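Local coordinates for cobalamin biosynthesis protein CobN (Mycobacterium tuberculosis, PDB 7C6O) that probably serves as the catalytic large subunit of cobaltochelatase, inserting cobalt into the corrin ring of hydrogenobyrinic acid a,c-diamide during cobalamin biosynthesis, at residues D390-A395 with A422-L427; A397-M402 with P413-N418; R403-R408 with Q810-L815. All blocks are in the same frame, centred on the assembly; numbering follows the deposited sequence.

Contact 1 (D390-A395 with A422-L427); sequences DTPASA and ALIHAL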
ATOM      1  N   ASP A 390      -9.979  -1.422  18.082  1.00 14.81           N
ATOM      2  CA  ASP A 390     -11.057  -2.105  18.798  1.00 14.69           C
ATOM      3  C   ASP A 390     -12.260  -2.127  17.860  1.00 15.15           C
ATOM      4  O   ASP A 390     -13.089  -1.214  17.848  1.00 10.45           O
ATOM      5  CB  ASP A 390     -11.372  -1.400  20.115  1.00 15.26           C
ATOM      6  CG  ASP A 390     -12.354  -2.177  20.989  1.00 17.95           C
ATOM      7  OD1 ASP A 390     -13.158  -2.975  20.460  1.00 16.93           O
ATOM      8  OD2 ASP A 390     -12.329  -1.974  22.221  1.00 16.30           O
ATOM      9  N   THR A 391     -12.345  -3.188  17.057  1.00 14.46           N
ATOM     10  CA  THR A 391     -13.404  -3.284  16.052  1.00 17.93           C
ATOM     11  C   THR A 391     -14.803  -3.294  16.658  1.00 18.71           C
ATOM     12  O   THR A 391     -15.674  -2.568  16.146  1.00 17.43           O
ATOM     13  CB  THR A 391     -13.171  -4.521  15.178  1.00 21.14           C
ATOM     14  OG1 THR A 391     -11.777  -4.852  15.185  1.00 27.29           O
ATOM     15  CG2 THR A 391     -13.612  -4.254  13.746  1.00 21.75           C
ATOM     16  N   PRO A 392     -15.103  -4.070  17.709  1.00 19.80           N
ATOM     17  CA  PRO A 392     -16.472  -4.027  18.251  1.00 19.03           C
ATOM     18  C   PRO A 392     -16.855  -2.671  18.815  1.00 18.19           C
ATOM     19  O   PRO A 392     -17.970  -2.197  18.565  1.00 17.85           O
ATOM     20  CB  PRO A 392     -16.455  -5.114  19.336  1.00 15.92           C
ATOM     21  CG  PRO A 392     -15.359  -6.037  18.923  1.00 17.01           C
ATOM     22  CD  PRO A 392     -14.307  -5.133  18.353  1.00 17.36           C
ATOM     23  N   ALA A 393     -15.963  -2.028  19.574  1.00 15.66           N
ATOM     24  CA  ALA A 393     -16.287  -0.714  20.123  1.00 17.92           C
ATOM     25  C   ALA A 393     -16.407   0.332  19.019  1.00 19.24           C
ATOM     26  O   ALA A 393     -17.255   1.230  19.097  1.00 18.88           O
ATOM     27  CB  ALA A 393     -15.238  -0.297  21.153  1.00 16.09           C
ATOM     28  N   SER A 394     -15.570   0.228  17.983  1.00 15.88           N
ATOM     29  CA  SER A 394     -15.671   1.145  16.851  1.00 16.78           C
ATOM     30  C   SER A 394     -16.979   0.947  16.098  1.00 19.92           C
ATOM     31  O   SER A 394     -17.604   1.920  15.659  1.00 20.41           O
ATOM     32  CB  SER A 394     -14.481   0.953  15.910  1.00 17.24           C
ATOM     33  OG  SER A 394     -13.257   1.240  16.564  1.00 17.43           O
ATOM     34  N   ALA A 395     -17.403  -0.309  15.929  1.00 19.31           N
ATOM     35  CA  ALA A 395     -18.679  -0.578  15.276  1.00 19.09           C
ATOM     36  C   ALA A 395     -19.841  -0.001  16.074  1.00 19.71           C
ATOM     37  O   ALA A 395     -20.756   0.605  15.503  1.00 20.05           O
ATOM     38  CB  ALA A 395     -18.858  -2.083  15.076  1.00 18.48           C
ATOM     39  N   ALA A 422     -21.538  -7.524  23.228  1.00 19.00           N
ATOM     40  CA  ALA A 422     -22.876  -7.979  22.863  1.00 19.73           C
ATOM     41  C   ALA A 422     -23.080  -7.934  21.355  1.00 19.53           C
ATOM     42  O   ALA A 422     -23.672  -8.851  20.772  1.00 18.78           O
ATOM     43  CB  ALA A 422     -23.931  -7.130  23.571  1.00 19.71           C
ATOM     44  N   LEU A 423     -22.588  -6.877  20.707  1.00 16.60           N
ATOM     45  CA  LEU A 423     -22.734  -6.761  19.260  1.00 19.49           C
ATOM     46  C   LEU A 423     -21.966  -7.862  18.543  1.00 19.79           C
ATOM     47  O   LEU A 423     -22.514  -8.557  17.680  1.00 18.08           O
ATOM     48  CB  LEU A 423     -22.259  -5.387  18.790  1.00 20.95           C
ATOM     49  CG  LEU A 423     -22.347  -5.154  17.278  1.00 19.53           C
ATOM     50  CD1 LEU A 423     -23.800  -5.202  16.817  1.00 19.75           C
ATOM     51  CD2 LEU A 423     -21.694  -3.836  16.886  1.00 18.38           C
ATOM     52  N   ILE A 424     -20.689  -8.039  18.892  1.00 17.83           N
ATOM     53  CA  ILE A 424     -19.871  -9.002  18.168  1.00 17.35           C
ATOM     54  C   ILE A 424     -20.322 -10.427  18.471  1.00 20.35           C
ATOM     55  O   ILE A 424     -20.279 -11.295  17.590  1.00 20.98           O
ATOM     56  CB  ILE A 424     -18.376  -8.780  18.482  1.00 18.82           C
ATOM     57  CG1 ILE A 424     -17.504  -9.406  17.392  1.00 21.77           C
ATOM     58  CG2 ILE A 424     -18.000  -9.309  19.862  1.00 22.41           C
ATOM     59  CD1 ILE A 424     -17.594  -8.680  16.066  1.00 21.94           C
ATOM     60  N   HIS A 425     -20.784 -10.692  19.698  1.00 19.99           N
ATOM     61  CA  HIS A 425     -21.319 -12.017  20.005  1.00 22.42           C
ATOM     62  C   HIS A 425     -22.570 -12.300  19.187  1.00 21.49           C
ATOM     63  O   HIS A 425     -22.770 -13.425  18.714  1.00 22.92           O
ATOM     64  CB  HIS A 425     -21.620 -12.140  21.498  1.00 23.93           C
ATOM     65  CG  HIS A 425     -20.401 -12.145  22.365  1.00 25.34           C
ATOM     66  ND1 HIS A 425     -20.464 -12.280  23.734  1.00 25.23           N
ATOM     67  CD2 HIS A 425     -19.087 -12.026  22.058  1.00 24.17           C
ATOM     68  CE1 HIS A 425     -19.241 -12.248  24.235  1.00 26.01           C
ATOM     69  NE2 HIS A 425     -18.388 -12.093  23.239  1.00 25.24           N
ATOM     70  N   ALA A 426     -23.426 -11.290  19.015  1.00 19.92           N
ATOM     71  CA  ALA A 426     -24.621 -11.466  18.197  1.00 20.65           C
ATOM     72  C   ALA A 426     -24.256 -11.754  16.747  1.00 23.25           C
ATOM     73  O   ALA A 426     -24.920 -12.555  16.078  1.00 24.98           O
ATOM     74  CB  ALA A 426     -25.507 -10.223  18.292  1.00 19.36           C
ATOM     75  N   LEU A 427     -23.198 -11.113  16.243  1.00 21.70           N
ATOM     76  CA  LEU A 427     -22.766 -11.366  14.872  1.00 20.99           C
ATOM     77  C   LEU A 427     -22.197 -12.771  14.722  1.00 24.25           C
ATOM     78  O   LEU A 427     -22.480 -13.456  13.733  1.00 22.56           O
ATOM     79  CB  LEU A 427     -21.738 -10.320  14.441  1.00 18.91           C
ATOM     80  CG  LEU A 427     -21.152 -10.489  13.038  1.00 20.28           C
ATOM     81  CD1 LEU A 427     -22.264 -10.526  11.989  1.00 24.12           C
ATOM     82  CD2 LEU A 427     -20.152  -9.384  12.729  1.00 19.60           C
TER
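The pyrrolidine ring of P392 lies against the base of the I424 side chain, its CG 4.1 Å from I424 CB, where two helices cross almost at right angles, the first of them resting on a parallel pair of strands in a mixed sheet. The axes of the short segments 391-395 and 422-427 come within 9.4 Å of each other, and their directions differ by 104°. Here two apolar pairs carry the crossing, and the steep angle limits the contact to a small patch (159 Å² buried in all). The first is P392 with I424, whose side chains meet obliquely. In the second, one turn further along its helix, A395 presents CB to CD2 of L423 at 3.8 Å. With CG anti to the backbone N (chi1 179°) and chi2 near 64°, L423 directs its CD2 methyl at A395. Behind this crossing T391 and A395 rest on F373 of strand 369-373 and on L555 of strand 551-555, while K1138 of helix 1136-1157 touches P392. The start of helix 391-405 is held by its N-cap, D390: A393 N donates to D390 OD1 at 3.1 Å, approaching from above the carboxylate plane, and OD2 is bonded to H1135. D390 O accepts from S394 N (2.9 Å) and from S394 OG (2.8 Å), the hydroxyl sitting above the carbonyl plane.

Contact 2 (A397-M402 with P413-N418); sequences ALLQAM and PGVESN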
ATOM      1  N   ALA A 397     -19.748   2.546  18.181  1.00 17.41           N
ATOM      2  CA  ALA A 397     -19.696   4.002  18.094  1.00 16.82           C
ATOM      3  C   ALA A 397     -20.163   4.490  16.730  1.00 17.49           C
ATOM      4  O   ALA A 397     -20.831   5.526  16.626  1.00 17.90           O
ATOM      5  CB  ALA A 397     -18.280   4.498  18.387  1.00 18.58           C
ATOM      6  N   LEU A 398     -19.832   3.749  15.669  1.00 15.29           N
ATOM      7  CA  LEU A 398     -20.300   4.120  14.337  1.00 16.70           C
ATOM      8  C   LEU A 398     -21.812   3.968  14.228  1.00 16.43           C
ATOM      9  O   LEU A 398     -22.500   4.859  13.718  1.00 18.09           O
ATOM     10  CB  LEU A 398     -19.596   3.276  13.275  1.00 17.59           C
ATOM     11  CG  LEU A 398     -20.118   3.444  11.846  1.00 14.58           C
ATOM     12  CD1 LEU A 398     -19.899   4.869  11.356  1.00 14.13           C
ATOM     13  CD2 LEU A 398     -19.462   2.444  10.903  1.00 13.01           C
ATOM     14  N   LEU A 399     -22.348   2.843  14.707  1.00 14.84           N
ATOM     15  CA  LEU A 399     -23.787   2.614  14.624  1.00 17.57           C
ATOM     16  C   LEU A 399     -24.558   3.634  15.454  1.00 16.69           C
ATOM     17  O   LEU A 399     -25.633   4.089  15.048  1.00 20.65           O
ATOM     18  CB  LEU A 399     -24.112   1.188  15.069  1.00 16.40           C
ATOM     19  CG  LEU A 399     -23.518   0.120  14.147  1.00 18.28           C
ATOM     20  CD1 LEU A 399     -23.700  -1.289  14.692  1.00 19.01           C
ATOM     21  CD2 LEU A 399     -24.122   0.242  12.770  1.00 20.14           C
ATOM     22  N   GLN A 400     -24.022   4.004  16.621  1.00 17.26           N
ATOM     23  CA  GLN A 400     -24.660   5.036  17.434  1.00 20.99           C
ATOM     24  C   GLN A 400     -24.671   6.377  16.714  1.00 20.81           C
ATOM     25  O   GLN A 400     -25.677   7.095  16.738  1.00 20.54           O
ATOM     26  CB  GLN A 400     -23.947   5.157  18.781  1.00 21.64           C
ATOM     27  CG  GLN A 400     -24.162   3.972  19.700  1.00 22.64           C
ATOM     28  CD  GLN A 400     -23.305   4.046  20.944  1.00 29.57           C
ATOM     29  OE1 GLN A 400     -22.366   4.838  21.016  1.00 33.03           O
ATOM     30  NE2 GLN A 400     -23.624   3.221  21.934  1.00 31.20           N
ATOM     31  N   ALA A 401     -23.560   6.731  16.067  1.00 20.98           N
ATOM     32  CA  ALA A 401     -23.510   7.988  15.327  1.00 21.77           C
ATOM     33  C   ALA A 401     -24.446   7.959  14.126  1.00 23.38           C
ATOM     34  O   ALA A 401     -25.078   8.972  13.803  1.00 20.24           O
ATOM     35  CB  ALA A 401     -22.080   8.279  14.882  1.00 18.05           C
ATOM     36  N   MET A 402     -24.544   6.810  13.449  1.00 19.91           N
ATOM     37  CA  MET A 402     -25.471   6.693  12.327  1.00 19.00           C
ATOM     38  C   MET A 402     -26.913   6.853  12.787  1.00 20.01           C
ATOM     39  O   MET A 402     -27.705   7.547  12.137  1.00 23.48           O
ATOM     40  CB  MET A 402     -25.277   5.352  11.618  1.00 20.24           C
ATOM     41  CG  MET A 402     -23.990   5.263  10.816  1.00 20.52           C
ATOM     42  SD  MET A 402     -23.696   3.618  10.145  1.00 21.97           S
ATOM     43  CE  MET A 402     -25.017   3.489   8.942  1.00 21.08           C
ATOM     44  N   PRO A 413     -28.007  -5.711  19.204  1.00 27.91           N
ATOM     45  CA  PRO A 413     -27.507  -5.842  20.576  1.00 27.87           C
ATOM     46  C   PRO A 413     -26.206  -5.074  20.745  1.00 29.44           C
ATOM     47  O   PRO A 413     -25.354  -5.055  19.856  1.00 30.63           O
ATOM     48  CB  PRO A 413     -27.298  -7.352  20.739  1.00 27.01           C
ATOM     49  CG  PRO A 413     -28.140  -7.979  19.669  1.00 27.15           C
ATOM     50  CD  PRO A 413     -28.116  -7.013  18.527  1.00 27.23           C
ATOM     51  N   GLY A 414     -26.074  -4.410  21.891  1.00 27.50           N
ATOM     52  CA  GLY A 414     -24.886  -3.661  22.210  1.00 27.12           C
ATOM     53  C   GLY A 414     -24.862  -2.238  21.694  1.00 26.90           C
ATOM     54  O   GLY A 414     -24.066  -1.433  22.187  1.00 27.90           O
ATOM     55  N   VAL A 415     -25.695  -1.900  20.712  1.00 24.34           N
ATOM     56  CA  VAL A 415     -25.728  -0.526  20.217  1.00 24.31           C
ATOM     57  C   VAL A 415     -26.401   0.382  21.239  1.00 28.59           C
ATOM     58  O   VAL A 415     -25.825   1.380  21.687  1.00 27.58           O
ATOM     59  CB  VAL A 415     -26.428  -0.454  18.850  1.00 25.31           C
ATOM     60  CG1 VAL A 415     -26.580   0.994  18.407  1.00 24.65           C
ATOM     61  CG2 VAL A 415     -25.647  -1.248  17.819  1.00 25.09           C
ATOM     62  N   GLU A 416     -27.630   0.038  21.629  1.00 30.42           N
ATOM     63  CA  GLU A 416     -28.324   0.807  22.657  1.00 37.20           C
ATOM     64  C   GLU A 416     -27.616   0.699  24.002  1.00 35.37           C
ATOM     65  O   GLU A 416     -27.453   1.702  24.706  1.00 35.44           O
ATOM     66  CB  GLU A 416     -29.773   0.335  22.774  1.00 44.32           C
ATOM     67  CG  GLU A 416     -30.554   1.018  23.881  1.00 51.20           C
ATOM     68  CD  GLU A 416     -30.636   2.519  23.686  1.00 56.94           C
ATOM     69  OE1 GLU A 416     -30.900   2.956  22.545  1.00 58.68           O
ATOM     70  OE2 GLU A 416     -30.427   3.260  24.669  1.00 59.12           O
ATOM     71  N   SER A 417     -27.183  -0.505  24.373  1.00 32.33           N
ATOM     72  CA  SER A 417     -26.544  -0.726  25.666  1.00 34.21           C
ATOM     73  C   SER A 417     -25.059  -0.385  25.670  1.00 34.91           C
ATOM     74  O   SER A 417     -24.408  -0.570  26.705  1.00 35.80           O
ATOM     75  CB  SER A 417     -26.741  -2.177  26.111  1.00 34.86           C
ATOM     76  OG  SER A 417     -26.154  -3.083  25.193  1.00 36.79           O
ATOM     77  N   ASN A 418     -24.514   0.102  24.552  1.00 33.35           N
ATOM     78  CA  ASN A 418     -23.113   0.521  24.451  1.00 33.64           C
ATOM     79  C   ASN A 418     -22.166  -0.611  24.867  1.00 33.41           C
ATOM     80  O   ASN A 418     -21.329  -0.467  25.763  1.00 33.61           O
ATOM     81  CB  ASN A 418     -22.864   1.786  25.280  1.00 33.93           C
ATOM     82  CG  ASN A 418     -21.567   2.475  24.914  1.00 33.97           C
ATOM     83  OD1 ASN A 418     -21.179   2.511  23.746  1.00 32.63           O
ATOM     84  ND2 ASN A 418     -20.885   3.019  25.912  1.00 36.99           N
TER
HETATM   85  O   HOH W   1     -19.481   4.334  21.815  1.00 35.90           O
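The flat amide of Q400 meets V415 O and N418 OD1 at its NH2 end and a water at OE1, and its plane is turned 32° from that of the N418 amide. NE2 of Q400 donates to V415 O at 2.9 Å, an almost straight bond (178°) that lies in the planes of both the amide and the carbonyl. The second N-H of Q400 NE2 goes to N418 OD1 at 3.1 Å, more bent, reaching that oxygen from above its carbonyl plane. The water donates to both Q400 OE1 and N418 OD1 and so completes a small polar ring that fixes which way round the glutamine amide lies. An extended chain beyond CG carries the amide out to the loop. This is a helix side chain hydrogen-bonded to a carbonyl of a type I turn, V415-N418, whose own closing bond from N418 N to V415 O is weak. Beneath the polar edge V415 forms the apolar half: CG2 touches L399 CD1 at 3.7 Å, and CG1 lies 4.0 Å from Q400 CG. L399 also packs on L423 of helix 420-431, while A397 and A401 lean on I808, so helix 391-405 lies against the turn, strand 503-507 and the sequence-distant helix 807-815.

Contact 3 (R403-R408 with Q810-L815); sequences RQRGYR and QVLRAL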
ATOM      1  N   ARG A 403     -27.274   6.218  13.907  1.00 21.19           N
ATOM      2  CA  ARG A 403     -28.615   6.391  14.452  1.00 23.90           C
ATOM      3  C   ARG A 403     -28.897   7.855  14.756  1.00 27.02           C
ATOM      4  O   ARG A 403     -29.986   8.360  14.460  1.00 25.80           O
ATOM      5  CB  ARG A 403     -28.790   5.545  15.714  1.00 24.10           C
ATOM      6  CG  ARG A 403     -30.164   5.687  16.361  1.00 27.02           C
ATOM      7  CD  ARG A 403     -30.183   5.111  17.767  1.00 30.80           C
ATOM      8  N   GLN A 404     -27.918   8.556  15.335  1.00 28.51           N
ATOM      9  CA  GLN A 404     -28.105   9.967  15.653  1.00 29.68           C
ATOM     10  C   GLN A 404     -28.269  10.808  14.394  1.00 28.11           C
ATOM     11  O   GLN A 404     -29.007  11.798  14.404  1.00 28.11           O
ATOM     12  CB  GLN A 404     -26.928  10.474  16.486  1.00 33.11           C
ATOM     13  CG  GLN A 404     -27.334  11.388  17.629  0.84 41.41           C
ATOM     14  CD  GLN A 404     -26.730  12.772  17.515  0.35 45.84           C
ATOM     15  OE1 GLN A 404     -25.509  12.930  17.506  0.52 46.37           O
ATOM     16  NE2 GLN A 404     -27.584  13.785  17.425  0.86 48.60           N
ATOM     17  N   ARG A 405     -27.599  10.428  13.305  1.00 24.34           N
ATOM     18  CA  ARG A 405     -27.711  11.134  12.037  1.00 24.12           C
ATOM     19  C   ARG A 405     -29.019  10.838  11.313  1.00 23.15           C
ATOM     20  O   ARG A 405     -29.354  11.543  10.355  1.00 24.93           O
ATOM     21  CB  ARG A 405     -26.516  10.775  11.146  1.00 26.18           C
ATOM     22  CG  ARG A 405     -26.359  11.615   9.884  1.00 34.38           C
ATOM     23  CD  ARG A 405     -26.403  13.104  10.189  1.00 38.83           C
ATOM     24  NE  ARG A 405     -25.398  13.495  11.171  1.00 40.73           N
ATOM     25  CZ  ARG A 405     -24.128  13.749  10.877  1.00 42.61           C
ATOM     26  NH1 ARG A 405     -23.703  13.648   9.623  1.00 40.29           N
ATOM     27  NH2 ARG A 405     -23.280  14.100  11.834  1.00 45.74           N
ATOM     28  N   GLY A 406     -29.769   9.828  11.749  1.00 23.88           N
ATOM     29  CA  GLY A 406     -31.039   9.494  11.143  1.00 24.49           C
ATOM     30  C   GLY A 406     -31.094   8.171  10.406  1.00 25.15           C
ATOM     31  O   GLY A 406     -32.122   7.875   9.786  1.00 22.36           O
ATOM     32  N   TYR A 407     -30.029   7.374  10.442  1.00 23.59           N
ATOM     33  CA  TYR A 407     -30.066   6.050   9.841  1.00 22.56           C
ATOM     34  C   TYR A 407     -30.969   5.125  10.649  1.00 23.58           C
ATOM     35  O   TYR A 407     -31.117   5.270  11.864  1.00 23.20           O
ATOM     36  CB  TYR A 407     -28.662   5.448   9.762  1.00 21.85           C
ATOM     37  CG  TYR A 407     -27.758   6.079   8.728  1.00 20.72           C
ATOM     38  CD1 TYR A 407     -27.057   7.246   9.005  1.00 21.06           C
ATOM     39  CD2 TYR A 407     -27.593   5.497   7.478  1.00 21.58           C
ATOM     40  CE1 TYR A 407     -26.225   7.821   8.061  1.00 21.17           C
ATOM     41  CE2 TYR A 407     -26.763   6.062   6.530  1.00 23.94           C
ATOM     42  CZ  TYR A 407     -26.082   7.222   6.826  1.00 23.05           C
ATOM     43  OH  TYR A 407     -25.259   7.782   5.879  1.00 24.71           O
ATOM     44  N   ARG A 408     -31.569   4.159   9.961  1.00 22.88           N
ATOM     45  CA  ARG A 408     -32.393   3.146  10.617  1.00 25.64           C
ATOM     46  C   ARG A 408     -31.504   1.953  10.948  1.00 24.34           C
ATOM     47  O   ARG A 408     -31.281   1.077  10.110  1.00 26.48           O
ATOM     48  CB  ARG A 408     -33.568   2.755   9.730  1.00 30.69           C
ATOM     49  CG  ARG A 408     -34.534   3.902   9.468  1.00 35.68           C
ATOM     50  CD  ARG A 408     -35.922   3.398   9.122  1.00 42.22           C
ATOM     51  NE  ARG A 408     -36.940   4.403   9.413  1.00 47.99           N
ATOM     52  CZ  ARG A 408     -37.490   5.198   8.501  1.00 50.91           C
ATOM     53  NH1 ARG A 408     -37.127   5.101   7.230  1.00 51.54           N
ATOM     54  NH2 ARG A 408     -38.406   6.085   8.863  1.00 51.88           N
ATOM     55  N   GLN A 810     -16.219  11.637   9.234  1.00 19.26           N
ATOM     56  CA  GLN A 810     -15.774  11.483   7.853  1.00 18.16           C
ATOM     57  C   GLN A 810     -16.338  10.219   7.215  1.00 16.55           C
ATOM     58  O   GLN A 810     -16.552  10.189   5.998  1.00 16.72           O
ATOM     59  CB  GLN A 810     -14.246  11.489   7.783  1.00 20.39           C
ATOM     60  CG  GLN A 810     -13.618  12.863   7.998  1.00 20.50           C
ATOM     61  CD  GLN A 810     -13.895  13.834   6.856  1.00 26.91           C
ATOM     62  OE1 GLN A 810     -14.325  13.437   5.773  1.00 30.04           O
ATOM     63  NE2 GLN A 810     -13.646  15.115   7.097  1.00 31.05           N
ATOM     64  N   VAL A 811     -16.583   9.170   8.006  1.00 17.04           N
ATOM     65  CA  VAL A 811     -17.303   8.011   7.481  1.00 14.01           C
ATOM     66  C   VAL A 811     -18.716   8.412   7.076  1.00 15.63           C
ATOM     67  O   VAL A 811     -19.218   8.002   6.023  1.00 14.79           O
ATOM     68  CB  VAL A 811     -17.311   6.864   8.509  1.00 14.97           C
ATOM     69  CG1 VAL A 811     -18.229   5.741   8.045  1.00 17.26           C
ATOM     70  CG2 VAL A 811     -15.899   6.341   8.738  1.00 13.96           C
ATOM     71  N   LEU A 812     -19.374   9.233   7.901  1.00 17.08           N
ATOM     72  CA  LEU A 812     -20.709   9.714   7.558  1.00 17.25           C
ATOM     73  C   LEU A 812     -20.676  10.611   6.326  1.00 18.17           C
ATOM     74  O   LEU A 812     -21.575  10.539   5.479  1.00 17.97           O
ATOM     75  CB  LEU A 812     -21.320  10.453   8.747  1.00 18.72           C
ATOM     76  CG  LEU A 812     -21.566   9.607   9.999  1.00 23.49           C
ATOM     77  CD1 LEU A 812     -22.176  10.442  11.118  1.00 26.68           C
ATOM     78  CD2 LEU A 812     -22.456   8.422   9.669  1.00 23.74           C
ATOM     79  N   ARG A 813     -19.655  11.466   6.207  1.00 16.18           N
ATOM     80  CA  ARG A 813     -19.520  12.286   5.006  1.00 17.26           C
ATOM     81  C   ARG A 813     -19.337  11.416   3.770  1.00 17.40           C
ATOM     82  O   ARG A 813     -19.913  11.696   2.711  1.00 15.06           O
ATOM     83  CB  ARG A 813     -18.345  13.258   5.148  1.00 20.02           C
ATOM     84  CG  ARG A 813     -18.538  14.349   6.193  1.00 20.65           C
ATOM     85  CD  ARG A 813     -17.452  15.428   6.095  1.00 23.30           C
ATOM     86  NE  ARG A 813     -17.525  16.181   4.842  1.00 24.31           N
ATOM     87  CZ  ARG A 813     -16.593  16.160   3.892  1.00 29.31           C
ATOM     88  NH1 ARG A 813     -15.493  15.433   4.048  1.00 26.36           N
ATOM     89  NH2 ARG A 813     -16.754  16.876   2.786  1.00 34.18           N
ATOM     90  N   ALA A 814     -18.535  10.354   3.886  1.00 15.42           N
ATOM     91  CA  ALA A 814     -18.319   9.463   2.752  1.00 16.00           C
ATOM     92  C   ALA A 814     -19.602   8.737   2.370  1.00 15.67           C
ATOM     93  O   ALA A 814     -19.886   8.553   1.180  1.00 16.55           O
ATOM     94  CB  ALA A 814     -17.209   8.464   3.074  1.00 16.16           C
ATOM     95  N   LEU A 815     -20.392   8.321   3.367  1.00 15.93           N
ATOM     96  CA  LEU A 815     -21.691   7.717   3.095  1.00 17.69           C
ATOM     97  C   LEU A 815     -22.640   8.695   2.422  1.00 18.95           C
ATOM     98  O   LEU A 815     -23.606   8.267   1.780  1.00 17.59           O
ATOM     99  CB  LEU A 815     -22.311   7.199   4.393  1.00 19.13           C
ATOM    100  CG  LEU A 815     -21.720   5.914   4.973  1.00 17.13           C
ATOM    101  CD1 LEU A 815     -22.164   5.723   6.415  1.00 18.22           C
ATOM    102  CD2 LEU A 815     -22.129   4.720   4.123  1.00 19.31           C
TER
HETATM  103  O   HOH W   2     -24.212  10.025   6.196  1.00 20.53           O
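L812 reaches between R405 and Y407, one methyl to each, and with L815 it makes the close-packed, buried half of this contact. Its CD2 lies 4.1 Å from Y407 CE1, approaching the ring obliquely. At the far end of the ring the phenol oxygen presses on L815, with Y407 OH 3.4 Å from L815 CB, and L815 CD1 sits 4.2 Å from Y407 CZ. The ring is brought there by a CG placed beside the backbone N, chi1 -72°. The hydroxyl, packed against L815, also has a polar partner: a water in the plane of the ring accepts from Y407 OH and donates to L812 O at 2.8 Å, tying the tyrosine to the backbone of helix 807-815.

While Y407, L812 and L815 are buried, R405 stands on the exposed, solvent side, where L812 CD1 meets one face of its guanidinium. Here the side chain is bent at chi2 and chi3, folding the guanidinium back so that the methyl lies over that face, toward the rim, with L812 CD1 3.8 Å from R405 CZ. The leucine thus packs on a guanidinium whose NH2 is paired with E809 in a salt bridge.

R405 and Y407 flank the glycine that ends helix 391-405. G406 has a positive phi of 112°, G406 N bonds back to R403 O at 3.1 Å, Y407 N probably bonds to M402 O at 2.9 Å, and with these two bonds the chain turns out of the helix in a Schellman motif.

The three contacts follow one another along helix 391-405, from its N-cap end (contact 1) through its middle (contact 2) to its C-terminal exit (contact 3). Centres of contacts 1 and 2 lie about 9 Å apart, those of contacts 2 and 3 about 12 Å, and those of contacts 1 and 3 about 18 Å. Contact 2 is nested inside the loop that contact 1 closes, and the two touch, with L423 CD2 3.9 Å from L399 CD1. Contacts 2 and 3 also touch, M402 CG lying 3.7 Å from L812 CD2, whereas contacts 1 and 3 do not. Contact 3 crosses both others along the chain, joining local neighbours to a helix some 400 residues ahead.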